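Local coordinates for protein putative peptidase M23 (Pseudomonas aeruginosa PAO1, PDB 2HSI) that probably acts as a zinc-dependent metalloendopeptidase of the M23 family, whose members typically cut peptide bonds in bacterial cell walls, at residues A[155-159]-A[184-188]; A[228-234]-A[246-252]; A[222-228]-A[259-265]; A[148-152]-A[195-199]; A[30-35]-A[275-280]. One frame throughout, in Å; residues are numbered along the deposited sequence. Where two conformers were deposited one is given.

Interaction 1 (A[155-159]-A[184-188]); sequences DKPVD and DFAVP. With ZN (zinc ion), chain C.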
# COMPACT_ATOMS: atom_id res chain seq x y z
N ASP A 155 -3.20 1.33 11.40
CA ASP A 155 -2.73 0.67 12.60
C ASP A 155 -1.54 -0.19 12.25
O ASP A 155 -1.45 -0.70 11.13
CB ASP A 155 -3.80 -0.24 13.20
CG ASP A 155 -5.01 0.51 13.71
OD1 ASP A 155 -4.91 1.73 13.98
OD2 ASP A 155 -6.06 -0.13 13.84
N LYS A 156 -0.62 -0.34 13.20
CA LYS A 156 0.40 -1.37 13.12
C LYS A 156 -0.31 -2.72 13.02
O LYS A 156 -1.26 -2.98 13.77
CB LYS A 156 1.30 -1.35 14.35
CG LYS A 156 2.25 -0.16 14.40
CD LYS A 156 2.93 -0.07 15.75
CE LYS A 156 3.88 -1.24 15.96
NZ LYS A 156 4.53 -1.18 17.30
N PRO A 157 0.10 -3.57 12.06
CA PRO A 157 -0.51 -4.89 11.90
C PRO A 157 -0.13 -5.90 12.98
O PRO A 157 -0.83 -6.90 13.15
CB PRO A 157 -0.02 -5.34 10.52
CG PRO A 157 1.19 -4.55 10.25
CD PRO A 157 1.15 -3.31 11.06
N VAL A 158 0.96 -5.65 13.70
CA VAL A 158 1.34 -6.46 14.86
C VAL A 158 1.78 -5.56 16.02
O VAL A 158 2.35 -4.49 15.80
CB VAL A 158 2.47 -7.47 14.55
CG1 VAL A 158 1.96 -8.64 13.71
CG2 VAL A 158 3.61 -6.80 13.84
N ASP A 159 1.51 -6.00 17.25
CA ASP A 159 1.94 -5.28 18.45
C ASP A 159 3.38 -5.66 18.80
O ASP A 159 3.62 -6.52 19.65
CB ASP A 159 0.99 -5.55 19.62
CG ASP A 159 -0.45 -5.16 19.32
OD1 ASP A 159 -0.68 -4.12 18.66
OD2 ASP A 159 -1.37 -5.89 19.76
N ASP A 184 9.63 -4.33 8.26
CA ASP A 184 9.68 -5.51 9.13
C ASP A 184 9.33 -5.18 10.57
O ASP A 184 9.52 -4.05 11.02
CB ASP A 184 11.05 -6.17 9.10
CG ASP A 184 11.24 -7.08 7.92
OD1 ASP A 184 10.32 -7.17 7.07
OD2 ASP A 184 12.31 -7.71 7.83
N PHE A 185 8.81 -6.19 11.27
CA PHE A 185 8.57 -6.10 12.70
C PHE A 185 9.23 -7.29 13.39
O PHE A 185 9.15 -8.42 12.90
CB PHE A 185 7.07 -6.10 13.02
CG PHE A 185 6.33 -4.89 12.49
CD1 PHE A 185 6.13 -3.78 13.30
CD2 PHE A 185 5.82 -4.88 11.19
CE1 PHE A 185 5.45 -2.66 12.82
CE2 PHE A 185 5.14 -3.77 10.70
CZ PHE A 185 4.96 -2.65 11.51
N ALA A 186 9.88 -7.01 14.52
CA ALA A 186 10.50 -8.04 15.35
C ALA A 186 9.45 -8.68 16.25
O ALA A 186 9.21 -8.23 17.37
CB ALA A 186 11.65 -7.46 16.17
N VAL A 187 8.79 -9.72 15.72
CA VAL A 187 7.78 -10.49 16.46
C VAL A 187 7.99 -11.99 16.19
O VAL A 187 8.46 -12.36 15.11
CB VAL A 187 6.31 -10.07 16.10
CG1 VAL A 187 5.93 -8.76 16.78
CG2 VAL A 187 6.09 -10.00 14.60
N PRO A 188 7.66 -12.85 17.17
CA PRO A 188 7.84 -14.29 16.96
C PRO A 188 6.78 -14.91 16.03
O PRO A 188 5.77 -14.27 15.73
CB PRO A 188 7.70 -14.87 18.37
CG PRO A 188 6.80 -13.91 19.08
CD PRO A 188 7.15 -12.55 18.53
ZN ZN C . 10.88 -7.58 5.21
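Phe185 is the centre of this contact, and three consecutive side chains of residues 155-159 meet it at different points, all of them apolar encounters. Val158 works at the root of the ring, its CG2 methyl lying 3.6 Å from Phe185 CG and equally near the CB. Farther out, the methylene of Lys156 comes up to one rim position, with CE 3.8 Å from Phe185 CE1. Pro157 reaches the far end at about a right angle to the phenyl axis, its CD 3.9 Å from Phe185 CZ. The same Val158 methyl has a looser neighbour in Val187, whose CG2 is 4.1 Å from Val158 CG2.

No hydrogen bond joins the two segments, and the polar ends turn elsewhere. A bend at chi3 (67°) helps take the Lys156 ammonium past the ring to the carbonyl of Gly160, while Asp159 pairs with Lys194.

Metal coordination is the third kind of interaction; of the two segments, only 184-188 takes part, through Asp184. This neighbour of Phe185 binds the zinc ion through OD1 at 2.0 Å; Asp184 OD2 stays 3.0 Å from the zinc ion, so one carboxylate oxygen does the binding. His180, His259 and His261 complete the site.

Neighbouring residues of one strand thus do opposite jobs, one polar and metal-bound, the other apolar. The contact uses no polar atom of Asp184, so the carboxylate is not drawn into it, and the apolar patch, extended by Trp262 against Phe185 and Pro157, begins one residue along from a ligand of the zinc ion.

Interaction 2 (A[228-234]-A[246-252]); sequences HLSKIDV and LGKVGAT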
# COMPACT_ATOMS: atom_id res chain seq x y z
N HIS A 228 5.26 -14.40 4.06
CA HIS A 228 5.92 -15.36 4.97
C HIS A 228 5.04 -15.83 6.13
O HIS A 228 5.55 -16.25 7.15
CB HIS A 228 7.26 -14.84 5.52
CG HIS A 228 8.18 -14.29 4.47
ND1 HIS A 228 8.76 -15.08 3.50
CD2 HIS A 228 8.62 -13.04 4.24
CE1 HIS A 228 9.52 -14.34 2.72
NE2 HIS A 228 9.46 -13.09 3.15
N LEU A 229 3.72 -15.79 5.98
CA LEU A 229 2.80 -16.17 7.08
C LEU A 229 2.88 -17.66 7.38
O LEU A 229 3.15 -18.46 6.49
CB LEU A 229 1.35 -15.79 6.75
CG LEU A 229 0.91 -14.34 7.03
CD1 LEU A 229 1.63 -13.36 6.14
CD2 LEU A 229 -0.58 -14.18 6.85
N SER A 230 2.65 -18.04 8.64
CA SER A 230 2.52 -19.44 9.01
C SER A 230 1.09 -19.94 8.73
O SER A 230 0.87 -21.11 8.42
CB SER A 230 2.89 -19.64 10.48
OG SER A 230 2.04 -18.89 11.34
N LYS A 231 0.13 -19.02 8.82
CA LYS A 231 -1.28 -19.33 8.79
C LYS A 231 -1.99 -18.13 8.17
O LYS A 231 -1.64 -16.99 8.48
CB LYS A 231 -1.76 -19.53 10.23
CG LYS A 231 -2.53 -20.80 10.53
CD LYS A 231 -4.03 -20.54 10.54
CE LYS A 231 -4.83 -21.57 11.34
NZ LYS A 231 -4.37 -21.75 12.74
N ILE A 232 -2.94 -18.40 7.27
CA ILE A 232 -3.85 -17.38 6.73
C ILE A 232 -5.28 -17.74 7.17
O ILE A 232 -5.76 -18.84 6.89
CB ILE A 232 -3.75 -17.28 5.17
CG1 ILE A 232 -2.37 -16.76 4.74
CG2 ILE A 232 -4.87 -16.39 4.60
CD1 ILE A 232 -2.08 -16.89 3.26
N ASP A 233 -5.94 -16.81 7.87
CA ASP A 233 -7.24 -17.04 8.53
C ASP A 233 -8.42 -16.51 7.74
O ASP A 233 -9.58 -16.70 8.13
CB ASP A 233 -7.25 -16.40 9.92
CG ASP A 233 -6.27 -17.06 10.88
OD1 ASP A 233 -5.92 -18.22 10.63
OD2 ASP A 233 -5.86 -16.43 11.87
N VAL A 234 -8.13 -15.84 6.63
CA VAL A 234 -9.14 -15.24 5.77
C VAL A 234 -9.28 -15.97 4.43
O VAL A 234 -8.42 -16.77 4.04
CB VAL A 234 -8.84 -13.73 5.51
CG1 VAL A 234 -9.07 -12.92 6.78
CG2 VAL A 234 -7.40 -13.55 5.00
N LEU A 246 -5.88 -11.40 10.02
CA LEU A 246 -5.60 -11.95 8.68
C LEU A 246 -4.97 -13.33 8.76
O LEU A 246 -5.21 -14.18 7.90
CB LEU A 246 -4.68 -10.99 7.91
CG LEU A 246 -5.25 -9.58 7.71
CD1 LEU A 246 -4.23 -8.69 7.03
CD2 LEU A 246 -6.57 -9.62 6.92
N GLY A 247 -4.15 -13.54 9.78
CA GLY A 247 -3.39 -14.76 9.94
C GLY A 247 -2.30 -14.58 10.98
O GLY A 247 -2.39 -13.70 11.83
N LYS A 248 -1.28 -15.43 10.90
CA LYS A 248 -0.24 -15.51 11.93
C LYS A 248 1.16 -15.38 11.30
O LYS A 248 1.40 -15.91 10.21
CB LYS A 248 -0.36 -16.84 12.69
CG LYS A 248 -1.24 -16.87 13.97
CD LYS A 248 -2.66 -16.36 13.79
CE LYS A 248 -3.64 -16.94 14.80
NZ LYS A 248 -4.19 -18.25 14.33
N VAL A 249 2.07 -14.70 12.00
CA VAL A 249 3.48 -14.55 11.58
C VAL A 249 4.18 -15.91 11.40
O VAL A 249 3.92 -16.85 12.15
CB VAL A 249 4.28 -13.64 12.58
CG1 VAL A 249 5.78 -13.60 12.27
CG2 VAL A 249 3.73 -12.22 12.56
N GLY A 250 5.02 -16.02 10.38
CA GLY A 250 5.81 -17.23 10.17
C GLY A 250 7.10 -17.03 9.41
O GLY A 250 7.63 -15.92 9.34
N ALA A 251 7.57 -18.12 8.80
CA ALA A 251 8.85 -18.16 8.11
C ALA A 251 8.75 -18.93 6.79
O ALA A 251 9.75 -19.50 6.33
CB ALA A 251 9.90 -18.81 9.01
N THR A 252 7.56 -18.94 6.19
CA THR A 252 7.34 -19.66 4.93
C THR A 252 8.00 -18.96 3.75
O THR A 252 8.33 -17.77 3.82
CB THR A 252 5.84 -19.90 4.63
OG1 THR A 252 5.13 -18.65 4.65
CG2 THR A 252 5.23 -20.87 5.64
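Lys248 runs across residues 228-234 and touches three of them on its way out. Its CB starts between two neighbours, 3.4 Å from Ser230 OG and 3.9 Å from Lys231 CB, the latter its partner in an antiparallel hydrogen-bonded pair. A kink at chi2 (54°) swings the chain toward Asp233, and CD and CE both pass beside the carboxylate oxygen OD2. At the tip, Lys248 NZ makes a long, weak salt bridge to Asp233 OD2 at 3.5 Å. Lys231 lies alongside, pointing the same way, and brings its NZ to 3.8 Å from Lys248 NZ; the Asp233 carboxylate probably eases that meeting of like charges.

Under these side chains the backbones are well paired. Lys248 N gives a bond to Lys231 O, and Asp233 N one to Leu246 O at 2.7 Å, either side of the Ile232-Gly247 pair, where the strands come close because Gly247 has no side chain. Ser230 closes the next step, its N on Lys248 O and its OG on Val249 O, the hydroxyl standing above that carbonyl's plane.

At the far end Thr252 grips the opposite segment twice. Its OG1 donates to Leu229 O at 2.7 Å, and its own carbonyl takes the ND1 hydrogen of His228, also at 2.7 Å, lying within 6° of the imidazole plane and thereby fixing the ring's rotation.

Strands 231-232 and 245-248 form, with 192-194, a small antiparallel sheet of the M23 domain. The chain turns a corner at His228, whose side chain is about 6 Å from the zinc ion, beside the metal site of the M23 fold.

Interaction 3 (A[222-228]-A[259-265]); sequences FISMFCH and HMHWNVS. With ZN (zinc ion), chain C.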
# COMPACT_ATOMS: atom_id res chain seq x y z
N PHE A 222 -4.98 1.51 -2.81
CA PHE A 222 -4.35 1.54 -1.49
C PHE A 222 -4.40 0.12 -0.96
O PHE A 222 -5.46 -0.37 -0.59
CB PHE A 222 -5.13 2.49 -0.57
CG PHE A 222 -4.48 2.76 0.77
CD1 PHE A 222 -3.10 2.73 0.94
CD2 PHE A 222 -5.29 3.12 1.86
CE1 PHE A 222 -2.53 3.02 2.18
CE2 PHE A 222 -4.73 3.41 3.10
CZ PHE A 222 -3.35 3.36 3.26
N ILE A 223 -3.25 -0.54 -0.94
CA ILE A 223 -3.20 -2.00 -0.74
C ILE A 223 -2.12 -2.39 0.29
O ILE A 223 -0.98 -1.92 0.21
CB ILE A 223 -2.96 -2.73 -2.11
CG1 ILE A 223 -4.22 -2.61 -3.01
CG2 ILE A 223 -2.54 -4.22 -1.93
CD1 ILE A 223 -3.99 -2.90 -4.47
N SER A 224 -2.49 -3.24 1.26
CA SER A 224 -1.51 -3.89 2.13
C SER A 224 -1.22 -5.31 1.66
O SER A 224 -2.12 -6.04 1.25
CB SER A 224 -1.98 -3.94 3.59
OG SER A 224 -1.94 -2.65 4.19
N MET A 225 0.05 -5.69 1.71
CA MET A 225 0.46 -7.06 1.43
C MET A 225 1.23 -7.57 2.64
O MET A 225 2.00 -6.83 3.26
CB MET A 225 1.30 -7.12 0.15
CG MET A 225 1.84 -8.52 -0.22
SD MET A 225 3.34 -8.97 0.68
CE MET A 225 4.35 -9.63 -0.66
N PHE A 226 1.00 -8.84 2.98
CA PHE A 226 1.74 -9.52 4.05
C PHE A 226 2.22 -10.86 3.55
O PHE A 226 1.45 -11.61 2.97
CB PHE A 226 0.86 -9.74 5.28
CG PHE A 226 0.29 -8.48 5.83
CD1 PHE A 226 1.00 -7.72 6.74
CD2 PHE A 226 -0.95 -8.02 5.40
CE1 PHE A 226 0.49 -6.55 7.24
CE2 PHE A 226 -1.46 -6.83 5.89
CZ PHE A 226 -0.74 -6.10 6.81
N CYS A 227 3.49 -11.18 3.80
CA CYS A 227 4.05 -12.43 3.32
C CYS A 227 4.83 -13.18 4.41
O CYS A 227 5.00 -12.67 5.52
CB CYS A 227 4.88 -12.21 2.07
SG CYS A 227 6.27 -11.10 2.30
N HIS A 228 5.26 -14.40 4.06
CA HIS A 228 5.92 -15.36 4.97
C HIS A 228 5.04 -15.83 6.13
O HIS A 228 5.55 -16.25 7.15
CB HIS A 228 7.26 -14.84 5.52
CG HIS A 228 8.18 -14.29 4.47
ND1 HIS A 228 8.76 -15.08 3.50
CD2 HIS A 228 8.62 -13.04 4.24
CE1 HIS A 228 9.52 -14.34 2.72
NE2 HIS A 228 9.46 -13.09 3.15
N HIS A 259 9.70 -13.92 9.91
CA HIS A 259 9.84 -12.69 9.13
C HIS A 259 8.47 -12.07 8.84
O HIS A 259 7.81 -12.38 7.85
CB HIS A 259 10.65 -12.97 7.85
CG HIS A 259 10.86 -11.78 6.96
ND1 HIS A 259 11.27 -11.90 5.65
CD2 HIS A 259 10.71 -10.45 7.18
CE1 HIS A 259 11.36 -10.71 5.10
NE2 HIS A 259 11.03 -9.81 6.01
N MET A 260 8.07 -11.18 9.74
CA MET A 260 6.88 -10.35 9.58
C MET A 260 7.17 -9.21 8.59
O MET A 260 7.85 -8.25 8.92
CB MET A 260 6.47 -9.82 10.96
CG MET A 260 5.38 -8.76 10.97
SD MET A 260 3.90 -9.23 10.10
CE MET A 260 3.22 -7.61 9.75
N HIS A 261 6.68 -9.36 7.36
CA HIS A 261 6.90 -8.37 6.31
C HIS A 261 5.58 -7.75 5.85
O HIS A 261 4.64 -8.47 5.50
CB HIS A 261 7.65 -8.97 5.11
CG HIS A 261 7.99 -7.98 4.03
ND1 HIS A 261 9.21 -7.36 3.94
CD2 HIS A 261 7.25 -7.51 2.99
CE1 HIS A 261 9.22 -6.54 2.90
NE2 HIS A 261 8.04 -6.62 2.31
N TRP A 262 5.55 -6.42 5.84
CA TRP A 262 4.37 -5.64 5.44
C TRP A 262 4.72 -4.67 4.31
O TRP A 262 5.61 -3.81 4.47
CB TRP A 262 3.83 -4.88 6.66
CG TRP A 262 2.65 -3.94 6.42
CD1 TRP A 262 1.65 -4.07 5.50
CD2 TRP A 262 2.35 -2.75 7.16
NE1 TRP A 262 0.75 -3.04 5.63
CE2 TRP A 262 1.16 -2.21 6.64
CE3 TRP A 262 2.98 -2.07 8.22
CZ2 TRP A 262 0.58 -1.03 7.12
CZ3 TRP A 262 2.41 -0.90 8.70
CH2 TRP A 262 1.22 -0.39 8.15
N ASN A 263 4.05 -4.82 3.17
CA ASN A 263 4.13 -3.86 2.06
C ASN A 263 2.90 -2.97 2.05
O ASN A 263 1.81 -3.45 2.31
CB ASN A 263 4.19 -4.57 0.70
CG ASN A 263 5.51 -5.27 0.46
OD1 ASN A 263 6.56 -4.78 0.87
ND2 ASN A 263 5.46 -6.42 -0.20
N VAL A 264 3.10 -1.69 1.73
CA VAL A 264 1.98 -0.78 1.44
C VAL A 264 2.18 -0.23 0.03
O VAL A 264 3.26 0.25 -0.31
CB VAL A 264 1.86 0.39 2.45
CG1 VAL A 264 0.83 1.43 1.97
CG2 VAL A 264 1.47 -0.13 3.82
N SER A 265 1.13 -0.32 -0.78
CA SER A 265 1.17 0.17 -2.14
C SER A 265 0.10 1.24 -2.35
O SER A 265 -0.98 1.19 -1.77
CB SER A 265 0.99 -1.00 -3.11
OG SER A 265 1.20 -0.63 -4.47
ZN ZN C . 10.88 -7.58 5.21
O HOH W 1 4.32 -10.73 7.21
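Phe226 and Trp262 lie side by side across a non-hydrogen-bonded pair, their rings nearly parallel (8°) but slid apart, with Phe226 CE1 3.2 Å from Trp262 CD1. The methyl of Met260 touches the Phe226 edge. The indole N-H points almost straight (171°) at Ser224 OG, which lies close to the ring plane, 3.1 Å from Trp262 NE1; that hydroxyl also bonds to His218.

The alternate residues face the metal side. His261, its CG anti to the backbone N (chi1 -176°), puts ND1 2.1 Å from the zinc ion and turns NE2 back to Asn263 OD1 at 2.8 Å, which holds the ring in its orientation. The Asn263 amide lies beside Met225, its ND2 3.4 Å from Met225 SD. His259 binds the zinc ion through NE2 at 2.4 Å, and its ring lies offset beside that of His228. Asp184 and His180 supply the other two ligands. His259 and His261 make up the His-x-His motif of M23 peptidases.

Hydrogen-bonded pairs at Ile223-Ser265 and Met225-Asn263 lock the register; nearer the zinc ion the strands part and a water bridges Cys227 O and His261 N.

Strand 222-229 has 213-219 on its other flank, while 260-266 also pairs with 183-185. Helix 127-141 lies against Ile223, Met225 and Ser265, and helix 273-277 packs on Trp262 and Val264.

Interaction 4 (A[148-152]-A[195-199]); sequences LPSNL and APAAG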
# COMPACT_ATOMS: atom_id res chain seq x y z
N LEU A 148 -13.65 4.13 -0.95
CA LEU A 148 -12.78 4.96 -0.13
C LEU A 148 -12.28 4.16 1.06
O LEU A 148 -13.07 3.47 1.72
CB LEU A 148 -13.53 6.22 0.35
CG LEU A 148 -14.04 7.23 -0.71
CD1 LEU A 148 -15.15 8.11 -0.15
CD2 LEU A 148 -12.92 8.09 -1.28
N PRO A 149 -10.96 4.24 1.35
CA PRO A 149 -10.36 3.66 2.54
C PRO A 149 -11.05 4.09 3.83
O PRO A 149 -11.46 5.26 4.00
CB PRO A 149 -8.94 4.19 2.50
CG PRO A 149 -8.66 4.33 1.05
CD PRO A 149 -9.95 4.90 0.52
N SER A 150 -11.17 3.12 4.74
CA SER A 150 -11.79 3.35 6.05
C SER A 150 -10.97 4.34 6.89
O SER A 150 -11.53 5.17 7.60
CB SER A 150 -11.96 2.02 6.80
OG SER A 150 -10.74 1.55 7.37
N ASN A 151 -9.65 4.23 6.78
CA ASN A 151 -8.72 5.13 7.46
C ASN A 151 -7.43 5.22 6.68
O ASN A 151 -6.96 4.22 6.12
CB ASN A 151 -8.43 4.66 8.90
CG ASN A 151 -8.14 3.16 8.99
OD1 ASN A 151 -8.98 2.33 8.64
ND2 ASN A 151 -6.97 2.82 9.49
N LEU A 152 -6.86 6.43 6.62
CA LEU A 152 -5.61 6.62 5.90
C LEU A 152 -4.42 6.50 6.84
O LEU A 152 -3.35 6.05 6.43
CB LEU A 152 -5.58 7.96 5.16
CG LEU A 152 -6.61 8.25 4.07
CD1 LEU A 152 -6.34 9.64 3.49
CD2 LEU A 152 -6.61 7.19 2.98
N ALA A 195 -5.53 -6.45 10.18
CA ALA A 195 -5.74 -5.50 9.07
C ALA A 195 -5.51 -4.07 9.54
O ALA A 195 -6.14 -3.62 10.50
CB ALA A 195 -7.14 -5.65 8.50
N PRO A 196 -4.56 -3.36 8.90
CA PRO A 196 -4.24 -1.96 9.25
C PRO A 196 -5.39 -0.98 8.98
O PRO A 196 -5.46 0.07 9.62
CB PRO A 196 -3.05 -1.64 8.32
CG PRO A 196 -2.48 -2.96 7.93
CD PRO A 196 -3.68 -3.87 7.83
N ALA A 197 -6.24 -1.33 8.01
CA ALA A 197 -7.50 -0.65 7.69
C ALA A 197 -8.44 -1.71 7.17
O ALA A 197 -8.01 -2.82 6.87
CB ALA A 197 -7.28 0.42 6.60
N ALA A 198 -9.72 -1.36 7.01
CA ALA A 198 -10.69 -2.30 6.42
C ALA A 198 -10.33 -2.57 4.96
O ALA A 198 -9.65 -1.77 4.32
CB ALA A 198 -12.11 -1.78 6.53
N GLY A 199 -10.78 -3.70 4.43
CA GLY A 199 -10.51 -4.02 3.04
C GLY A 199 -10.96 -5.39 2.61
O GLY A 199 -11.43 -6.17 3.43
O HOH W 2 -10.83 0.52 3.46
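Ser150 and Asn151 reach residues 195-199 through the same kind of first torsion: Ser150 OG and Asn151 CG (chi1 46°) each sit between their own backbone N and carbonyl carbon. Asn151 then turns its amide, which sets ND2 toward Pro196 and OD1 toward Ala197.

The amide makes a well-aimed bond. Asn151 ND2 lies 3.1 Å from Pro196 O, on a lone pair and in the carbonyl plane, and the oxygen in turn is close to the amide plane, so the two flat groups meet in each other's planes. ND2 also bonds to Met153 O, a second acceptor close along the chain from its own segment. The oxygen end of the amide meets a methyl, with Asn151 OD1 3.3 Å from Ala197 CB.

Ser150 takes the neighbouring N-H: Ala198 N donates to Ser150 OG at 3.1 Å, nearly straight at 165°. Their CB atoms also approach, to 3.8 Å between Ser150 CB and Ala198 CB. The hydroxyl is modelled implausibly close to Asn151 OD1, so that distance is doubtful. One water completes the link, accepting from Ser150 N at 2.9 Å and donating to Ala198 O at 2.7 Å; His218 ND1 also bonds to Ala198 O.

Although the area is small, the chemistry is mainly polar, with the Ala197 and Ala198 methyls filling in: two short side chains and a water satisfy backbone groups of the loop between strands 192-194 and 199-207. It ties the connection running past strand 58-64 of the N-terminal domain to the M23 domain, at the cost of Asn151 O, buried with no partner.

Interaction 5 (A[30-35]-A[275-280]); sequences LLNKPV and IFIGAF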
# COMPACT_ATOMS: atom_id res chain seq x y z
N LEU A 30 0.46 14.34 8.26
CA LEU A 30 0.94 12.97 8.42
C LEU A 30 1.47 12.36 7.11
O LEU A 30 2.55 11.77 7.09
CB LEU A 30 -0.18 12.08 8.98
CG LEU A 30 0.18 10.65 9.37
CD1 LEU A 30 0.70 10.59 10.80
CD2 LEU A 30 -1.04 9.77 9.21
N LEU A 31 0.72 12.51 6.03
CA LEU A 31 0.98 11.76 4.81
C LEU A 31 1.84 12.46 3.78
O LEU A 31 2.42 11.80 2.93
CB LEU A 31 -0.33 11.26 4.18
CG LEU A 31 -1.12 10.25 5.01
CD1 LEU A 31 -2.30 9.72 4.22
CD2 LEU A 31 -0.23 9.10 5.54
N ASN A 32 1.91 13.79 3.82
CA ASN A 32 2.73 14.51 2.84
C ASN A 32 4.22 14.40 3.14
O ASN A 32 4.81 15.26 3.81
CB ASN A 32 2.31 15.98 2.72
CG ASN A 32 2.83 16.64 1.45
OD1 ASN A 32 2.77 16.06 0.37
ND2 ASN A 32 3.35 17.86 1.59
N LYS A 33 4.82 13.31 2.66
CA LYS A 33 6.26 13.08 2.75
C LYS A 33 6.78 12.82 1.34
O LYS A 33 7.07 11.65 0.98
CB LYS A 33 6.58 11.88 3.66
CG LYS A 33 5.91 11.89 5.04
CD LYS A 33 6.32 13.09 5.90
CE LYS A 33 5.73 12.95 7.30
NZ LYS A 33 5.46 14.26 7.95
N PRO A 34 6.85 13.88 0.49
CA PRO A 34 7.17 13.61 -0.91
C PRO A 34 8.66 13.42 -1.17
O PRO A 34 9.38 14.37 -1.49
CB PRO A 34 6.60 14.83 -1.65
CG PRO A 34 6.53 15.92 -0.62
CD PRO A 34 6.65 15.32 0.75
N VAL A 35 9.11 12.17 -1.04
CA VAL A 35 10.47 11.73 -1.32
C VAL A 35 10.35 10.41 -2.12
O VAL A 35 9.26 9.87 -2.21
CB VAL A 35 11.29 11.52 0.01
CG1 VAL A 35 11.46 12.83 0.79
CG2 VAL A 35 10.66 10.45 0.89
N ILE A 275 5.33 5.77 7.22
CA ILE A 275 4.62 7.04 6.99
C ILE A 275 3.18 6.97 7.53
O ILE A 275 2.72 7.87 8.24
CB ILE A 275 4.62 7.39 5.47
CG1 ILE A 275 6.05 7.67 4.98
CG2 ILE A 275 3.67 8.59 5.14
CD1 ILE A 275 6.18 7.78 3.49
N PHE A 276 2.51 5.85 7.25
CA PHE A 276 1.11 5.64 7.59
C PHE A 276 0.85 5.36 9.07
O PHE A 276 -0.26 5.55 9.55
CB PHE A 276 0.54 4.51 6.73
CG PHE A 276 0.59 4.80 5.26
CD1 PHE A 276 -0.47 5.44 4.63
CD2 PHE A 276 1.72 4.47 4.52
CE1 PHE A 276 -0.42 5.73 3.28
CE2 PHE A 276 1.78 4.76 3.17
CZ PHE A 276 0.70 5.39 2.55
N ILE A 277 1.87 4.90 9.79
CA ILE A 277 1.73 4.63 11.22
C ILE A 277 2.30 5.77 12.07
O ILE A 277 2.22 5.75 13.30
CB ILE A 277 2.32 3.23 11.63
CG1 ILE A 277 3.84 3.17 11.38
CG2 ILE A 277 1.58 2.09 10.89
CD1 ILE A 277 4.50 1.86 11.81
N GLY A 278 2.86 6.78 11.40
CA GLY A 278 3.45 7.95 12.05
C GLY A 278 4.91 7.81 12.46
O GLY A 278 5.34 8.44 13.43
N ALA A 279 5.67 7.00 11.72
CA ALA A 279 7.05 6.66 12.10
C ALA A 279 8.12 6.99 11.05
O ALA A 279 9.20 6.39 11.04
CB ALA A 279 7.12 5.18 12.51
N PHE A 280 7.83 7.95 10.16
CA PHE A 280 8.80 8.52 9.22
C PHE A 280 9.54 9.64 9.99
O PHE A 280 8.86 10.52 10.51
CB PHE A 280 8.04 9.08 8.00
CG PHE A 280 8.90 9.71 6.94
CD1 PHE A 280 9.23 11.07 7.00
CD2 PHE A 280 9.36 8.97 5.86
CE1 PHE A 280 10.02 11.67 6.01
CE2 PHE A 280 10.14 9.55 4.87
CZ PHE A 280 10.48 10.90 4.95
O HOH W 3 4.03 10.26 8.57
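Lys33 folds over Phe280, a bend at chi2 (-61°) laying its aliphatic chain across one face of the ring. Lys33 CB stands above the centre, 4.2 Å from the Phe280 centroid, in a CH-pi contact only 10° off the ring normal, and Lys33 CD reaches 3.7 Å from Phe280 CD1. The ammonium goes back to Arg29 O. Phe280 extends to meet this chain with its CG opposite the backbone N (chi1 179°), and its far end touches Val35, whose CG2 is 4.1 Å from Phe280 CZ.

Deeper in, Leu31 pushes CD2 between two residues, 4.0 Å from Ile275 CG2 and 3.8 Å from Phe276 CD1, approaching the phenyl at about a right angle. The CD1 methyl of Leu30 rests on Gly278 CA. No direct hydrogen bond joins the segments, but a water donates to Leu30 O at 2.6 Å and to Ile275 O, bridging two helix-end carbonyls.

Each segment begins in the last turn of a short helix, 26-31 or 273-277, and runs on as loop. The second helix closes in a Schellman motif with Gly278 at positive phi, and together the segments form an apolar interface between the chain's N-terminal and C-terminal ends, beside strand 39-43.

In the fold
Interaction 3, its centre about 8 Å from that of the chain, pairs two strands of the larger M23 sheet. Interactions 1 and 2 lie 11 and 12 Å from it, centre to centre: strand 183-185 pairs with 260-266, and His228 belongs to both 2 and 3. Interactions 1 and 3 together hold three of the four zinc ligands, so the metal site is assembled where they meet. Along the chain, interaction 5 spans all the others; 4 encloses 1 and closes before 3 begins, and 3 encloses 2. Interactions 4 and 5, 16 Å apart, fasten the N-terminal domain to this core through Leu152, Leu31 and Phe276, while 2 and 5 lie farthest apart, at 27 Å.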